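Local coordinates for protein putative NAD(P)H-flavin oxidoreductase (Streptococcus pyogenes serotype M1, PDB 2HAY) that binds FMN and, as a member of the nitroreductase family, probably catalyses NAD(P)H-dependent oxidoreduction, at residues Val22-Leu35 with Gln76-Leu88. Numbering follows the deposited sequence.
Sequences VRVYKEEKISDEDL and QYQLETASHFILL
T81 and S83 each offer a side-chain hydroxyl to a backbone N-H of 22-35. T81 OG1 accepts from Y25 N at 3.0 Å, nearly straight at 171°, and donates to Y77 O within its own helix. The chi1 of 61° sets OG1 between backbone N and carbonyl carbon, within reach of both partners. S83 OG takes I30 N at 3.0 Å, less straight, and also shares a hydrogen bond with H84 ND1, which ties the imidazole to the same hydroxyl.

The Y25 ring meets T81 OG1 and Q78 CG with its edge, while Y25 CD1 packs on A82 CB at 3.7 Å; Y25 OH is hydrogen-bonded to S199 OG. L35 CD1 sits over one face of the H84 ring in a CH-pi contact, 4.1 Å from the centroid and 19° off the normal, and L35 CD2 approaches H84 NE2 at 3.6 Å. I30 O lies at the ring's edge. The R23 CG methylene lies 3.9 Å from Q78 NE2, whereas the guanidinium reaches Y77, R23 NH2 coming obliquely to 3.7 Å from Y77 CD1. V24 CG2 packs on Y77 CB at 3.9 Å. R23 and Q78 both touch the bound FMN.

The loop leading to helix 32-43 runs along helix 76-81 and on to the start of strand 84-91, where S83 and H84 form a classic beta bulge opposite L200 of strand 192-201.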
loop_
_atom_site.group_PDB
_atom_site.type_symbol
_atom_site.label_atom_id
_atom_site.label_comp_id
_atom_site.label_asym_id
_atom_site.label_seq_id
_atom_site.Cartn_x
_atom_site.Cartn_y
_atom_site.Cartn_z
ATOM N N VAL B 22 7.709 11.954 10.142
ATOM C CA VAL B 22 8.255 13.249 10.532
ATOM C C VAL B 22 7.155 14.326 10.467
ATOM O O VAL B 22 6.525 14.519 9.429
ATOM C CB VAL B 22 9.509 13.625 9.672
ATOM C CG1 VAL B 22 9.918 15.061 9.903
ATOM C CG2 VAL B 22 10.692 12.664 9.968
ATOM N N ARG B 23 6.922 15.002 11.583
ATOM C CA ARG B 23 5.882 16.040 11.641
ATOM C C ARG B 23 6.388 17.438 11.336
ATOM O O ARG B 23 5.684 18.223 10.690
ATOM C CB ARG B 23 5.164 16.038 12.989
ATOM C CG ARG B 23 4.443 14.713 13.304
ATOM C CD ARG B 23 3.625 14.783 14.611
ATOM N NE ARG B 23 4.159 15.781 15.551
ATOM C CZ ARG B 23 3.555 16.931 15.864
ATOM N NH1 ARG B 23 4.145 17.776 16.717
ATOM N NH2 ARG B 23 2.363 17.236 15.336
ATOM N N VAL B 24 7.595 17.752 11.796
ATOM C CA VAL B 24 8.159 19.091 11.624
ATOM C C VAL B 24 9.425 19.073 10.761
ATOM O O VAL B 24 10.399 18.368 11.069
ATOM C CB VAL B 24 8.441 19.777 12.975
ATOM C CG1 VAL B 24 8.805 21.239 12.751
ATOM C CG2 VAL B 24 7.225 19.669 13.892
ATOM N N TYR B 25 9.378 19.846 9.675
ATOM C CA TYR B 25 10.456 19.904 8.696
ATOM C C TYR B 25 11.139 21.252 8.763
ATOM O O TYR B 25 10.540 22.250 9.180
ATOM C CB TYR B 25 9.927 19.679 7.273
ATOM C CG TYR B 25 9.172 18.380 7.114
ATOM C CD1 TYR B 25 7.809 18.304 7.402
ATOM C CD2 TYR B 25 9.836 17.212 6.721
ATOM C CE1 TYR B 25 7.111 17.088 7.266
ATOM C CE2 TYR B 25 9.159 16.019 6.583
ATOM C CZ TYR B 25 7.801 15.965 6.870
ATOM O OH TYR B 25 7.144 14.783 6.757
ATOM N N LYS B 26 12.400 21.276 8.351
ATOM C CA LYS B 26 13.068 22.536 8.146
ATOM C C LYS B 26 12.723 23.114 6.780
ATOM O O LYS B 26 11.957 22.526 6.019
ATOM C CB LYS B 26 14.572 22.437 8.389
ATOM C CG LYS B 26 15.308 21.400 7.659
ATOM C CD LYS B 26 16.555 21.119 8.456
ATOM C CE LYS B 26 17.693 20.640 7.575
ATOM N NZ LYS B 26 18.988 20.541 8.334
ATOM N N GLU B 27 13.272 24.292 6.502
ATOM C CA GLU B 27 12.875 25.088 5.357
ATOM C C GLU B 27 13.450 24.596 4.026
ATOM O O GLU B 27 12.910 24.897 2.963
ATOM C CB GLU B 27 13.222 26.555 5.607
ATOM C CG GLU B 27 12.237 27.506 4.973
ATOM C CD GLU B 27 12.320 28.919 5.526
ATOM O OE1 GLU B 27 11.545 29.764 5.046
ATOM O OE2 GLU B 27 13.149 29.196 6.427
ATOM N N GLU B 28 14.567 23.883 4.164
ATOM C CA GLU B 28 15.283 23.201 3.089
ATOM C C GLU B 28 14.371 22.377 2.159
ATOM O O GLU B 28 13.658 21.448 2.574
ATOM C CB GLU B 28 16.428 22.341 3.661
ATOM C CG GLU B 28 17.775 23.097 3.872
ATOM C CD GLU B 28 17.868 23.962 5.157
ATOM O OE1 GLU B 28 18.984 24.044 5.730
ATOM O OE2 GLU B 28 16.866 24.583 5.587
ATOM N N LYS B 29 14.430 22.735 0.878
ATOM C CA LYS B 29 13.576 22.150 -0.150
ATOM C C LYS B 29 14.208 20.974 -0.885
ATOM O O LYS B 29 15.434 20.862 -0.971
ATOM C CB LYS B 29 13.136 23.213 -1.167
ATOM C CG LYS B 29 12.288 24.329 -0.579
ATOM C CD LYS B 29 13.043 25.645 -0.525
ATOM C CE LYS B 29 12.935 26.399 -1.855
ATOM N NZ LYS B 29 13.035 27.860 -1.673
ATOM N N ILE B 30 13.351 20.108 -1.425
ATOM C CA ILE B 30 13.791 18.930 -2.178
ATOM C C ILE B 30 14.114 19.379 -3.596
ATOM O O ILE B 30 13.414 20.209 -4.142
ATOM C CB ILE B 30 12.661 17.860 -2.185
ATOM C CG1 ILE B 30 12.474 17.274 -0.786
ATOM C CG2 ILE B 30 12.893 16.752 -3.251
ATOM C CD1 ILE B 30 11.069 16.765 -0.567
ATOM N N SER B 31 15.166 18.827 -4.193
ATOM C CA SER B 31 15.517 19.198 -5.568
ATOM C C SER B 31 14.475 18.667 -6.549
ATOM O O SER B 31 13.740 17.722 -6.235
ATOM C CB SER B 31 16.900 18.658 -5.946
ATOM O OG SER B 31 16.856 17.238 -6.065
ATOM N N ASP B 32 14.432 19.284 -7.730
ATOM C CA ASP B 32 13.609 18.819 -8.843
ATOM C C ASP B 32 13.889 17.361 -9.218
ATOM O O ASP B 32 12.954 16.606 -9.512
ATOM C CB ASP B 32 13.840 19.691 -10.086
ATOM C CG ASP B 32 13.284 21.106 -9.939
ATOM O OD1 ASP B 32 13.735 21.971 -10.719
ATOM O OD2 ASP B 32 12.404 21.352 -9.076
ATOM N N GLU B 33 15.155 16.977 -9.212
ATOM C CA GLU B 33 15.544 15.615 -9.571
ATOM C C GLU B 33 15.052 14.584 -8.548
ATOM O O GLU B 33 14.593 13.507 -8.918
ATOM C CB GLU B 33 17.057 15.524 -9.771
ATOM C CG GLU B 33 17.625 16.658 -10.614
ATOM C CD GLU B 33 17.952 17.915 -9.794
ATOM O OE1 GLU B 33 18.857 17.857 -8.937
ATOM O OE2 GLU B 33 17.327 18.962 -10.023
ATOM N N ASP B 34 15.134 14.928 -7.266
ATOM C CA ASP B 34 14.694 14.031 -6.216
ATOM C C ASP B 34 13.173 13.880 -6.213
ATOM O O ASP B 34 12.697 12.768 -6.081
ATOM C CB ASP B 34 15.204 14.472 -4.850
ATOM C CG ASP B 34 16.707 14.203 -4.657
ATOM O OD1 ASP B 34 17.371 13.694 -5.583
ATOM O OD2 ASP B 34 17.232 14.509 -3.568
ATOM N N LEU B 35 12.430 14.981 -6.370
ATOM C CA LEU B 35 10.982 14.911 -6.459
ATOM C C LEU B 35 10.530 14.080 -7.678
ATOM O O LEU B 35 9.625 13.264 -7.574
ATOM C CB LEU B 35 10.361 16.332 -6.476
ATOM C CG LEU B 35 8.826 16.393 -6.473
ATOM C CD1 LEU B 35 8.300 16.024 -5.073
ATOM C CD2 LEU B 35 8.288 17.781 -6.932
ATOM N N GLN B 76 -1.052 19.158 10.645
ATOM C CA GLN B 76 -0.937 20.576 10.987
ATOM C C GLN B 76 0.479 21.138 10.751
ATOM O O GLN B 76 0.655 22.137 10.053
ATOM C CB GLN B 76 -1.295 20.774 12.465
ATOM C CG GLN B 76 -2.252 21.883 12.744
ATOM C CD GLN B 76 -3.665 21.389 12.838
ATOM O OE1 GLN B 76 -4.055 20.808 13.852
ATOM N NE2 GLN B 76 -4.443 21.597 11.782
ATOM N N TYR B 77 1.484 20.500 11.355
ATOM C CA TYR B 77 2.855 20.962 11.196
ATOM C C TYR B 77 3.424 20.536 9.846
ATOM O O TYR B 77 4.262 21.228 9.281
ATOM C CB TYR B 77 3.706 20.517 12.376
ATOM C CG TYR B 77 3.370 21.312 13.602
ATOM C CD1 TYR B 77 2.424 20.859 14.511
ATOM C CD2 TYR B 77 3.968 22.547 13.830
ATOM C CE1 TYR B 77 2.089 21.604 15.641
ATOM C CE2 TYR B 77 3.650 23.309 14.972
ATOM C CZ TYR B 77 2.703 22.829 15.863
ATOM O OH TYR B 77 2.378 23.568 16.973
ATOM N N GLN B 78 2.916 19.438 9.301
ATOM C CA GLN B 78 3.374 18.966 7.992
ATOM C C GLN B 78 3.009 19.949 6.868
ATOM O O GLN B 78 3.871 20.330 6.080
ATOM C CB GLN B 78 2.861 17.553 7.714
ATOM C CG GLN B 78 3.417 16.505 8.659
ATOM C CD GLN B 78 2.483 16.174 9.814
ATOM O OE1 GLN B 78 1.917 17.065 10.473
ATOM N NE2 GLN B 78 2.306 14.877 10.064
ATOM N N LEU B 79 1.733 20.369 6.818
ATOM C CA LEU B 79 1.283 21.440 5.924
ATOM C C LEU B 79 2.039 22.769 6.144
ATOM O O LEU B 79 2.321 23.487 5.176
ATOM C CB LEU B 79 -0.225 21.658 6.076
ATOM C CG LEU B 79 -1.199 20.608 5.527
ATOM C CD1 LEU B 79 -2.594 20.863 6.074
ATOM C CD2 LEU B 79 -1.235 20.590 3.997
ATOM N N GLU B 80 2.371 23.100 7.394
ATOM C CA GLU B 80 3.150 24.297 7.676
ATOM C C GLU B 80 4.572 24.253 7.114
ATOM O O GLU B 80 5.051 25.252 6.560
ATOM C CB GLU B 80 3.286 24.543 9.180
ATOM C CG GLU B 80 2.120 25.181 9.853
ATOM C CD GLU B 80 1.998 26.685 9.616
ATOM O OE1 GLU B 80 2.999 27.377 9.276
ATOM O OE2 GLU B 80 0.865 27.165 9.800
ATOM N N THR B 81 5.259 23.124 7.291
ATOM C CA THR B 81 6.727 23.120 7.229
ATOM C C THR B 81 7.338 22.236 6.146
ATOM O O THR B 81 8.524 22.388 5.813
ATOM C CB THR B 81 7.341 22.722 8.594
ATOM O OG1 THR B 81 6.914 21.412 8.944
ATOM C CG2 THR B 81 6.918 23.708 9.711
ATOM N N ALA B 82 6.540 21.328 5.583
ATOM C CA ALA B 82 7.071 20.356 4.630
ATOM C C ALA B 82 7.535 21.055 3.366
ATOM O O ALA B 82 6.995 22.082 2.987
ATOM C CB ALA B 82 6.031 19.275 4.303
ATOM N N SER B 83 8.583 20.523 2.751
ATOM C CA SER B 83 9.054 21.018 1.464
ATOM C C SER B 83 8.008 20.777 0.354
ATOM O O SER B 83 7.655 21.691 -0.391
ATOM C CB SER B 83 10.359 20.322 1.120
ATOM O OG SER B 83 10.647 20.484 -0.236
ATOM N N HIS B 84 7.542 19.530 0.227
ATOM C CA HIS B 84 6.493 19.195 -0.736
ATOM C C HIS B 84 5.407 18.386 -0.074
ATOM O O HIS B 84 5.636 17.683 0.913
ATOM C CB HIS B 84 7.039 18.421 -1.925
ATOM C CG HIS B 84 7.831 19.252 -2.883
ATOM N ND1 HIS B 84 9.170 19.514 -2.709
ATOM C CD2 HIS B 84 7.483 19.854 -4.049
ATOM C CE1 HIS B 84 9.617 20.243 -3.716
ATOM N NE2 HIS B 84 8.613 20.469 -4.540
ATOM N N PHE B 85 4.218 18.478 -0.647
ATOM C CA PHE B 85 3.056 17.808 -0.114
ATOM C C PHE B 85 2.364 17.150 -1.281
ATOM O O PHE B 85 2.058 17.817 -2.273
ATOM C CB PHE B 85 2.140 18.833 0.534
ATOM C CG PHE B 85 1.433 18.318 1.726
ATOM C CD1 PHE B 85 0.218 17.668 1.592
ATOM C CD2 PHE B 85 1.971 18.492 2.991
ATOM C CE1 PHE B 85 -0.444 17.178 2.702
ATOM C CE2 PHE B 85 1.313 18.002 4.114
ATOM C CZ PHE B 85 0.111 17.347 3.971
ATOM N N ILE B 86 2.140 15.842 -1.183
ATOM C CA ILE B 86 1.571 15.078 -2.303
ATOM C C ILE B 86 0.224 14.490 -1.941
ATOM O O ILE B 86 0.088 13.843 -0.906
ATOM C CB ILE B 86 2.515 13.937 -2.760
ATOM C CG1 ILE B 86 3.779 14.539 -3.411
ATOM C CG2 ILE B 86 1.801 12.979 -3.702
ATOM C CD1 ILE B 86 4.816 13.501 -3.834
ATOM N N LEU B 87 -0.765 14.713 -2.804
ATOM C CA LEU B 87 -2.092 14.136 -2.633
ATOM C C LEU B 87 -2.194 12.876 -3.453
ATOM O O LEU B 87 -1.920 12.911 -4.647
ATOM C CB LEU B 87 -3.190 15.132 -3.095
ATOM C CG LEU B 87 -3.065 16.571 -2.605
ATOM C CD1 LEU B 87 -4.186 17.409 -3.223
ATOM C CD2 LEU B 87 -3.113 16.642 -1.078
ATOM N N LEU B 88 -2.596 11.779 -2.808
ATOM C CA LEU B 88 -2.791 10.486 -3.500
ATOM C C LEU B 88 -4.279 10.356 -3.774
ATOM O O LEU B 88 -5.097 10.357 -2.849
ATOM C CB LEU B 88 -2.275 9.313 -2.659
ATOM C CG LEU B 88 -0.766 9.248 -2.436
ATOM C CD1 LEU B 88 -0.285 10.235 -1.327
ATOM C CD2 LEU B 88 -0.375 7.825 -2.117
#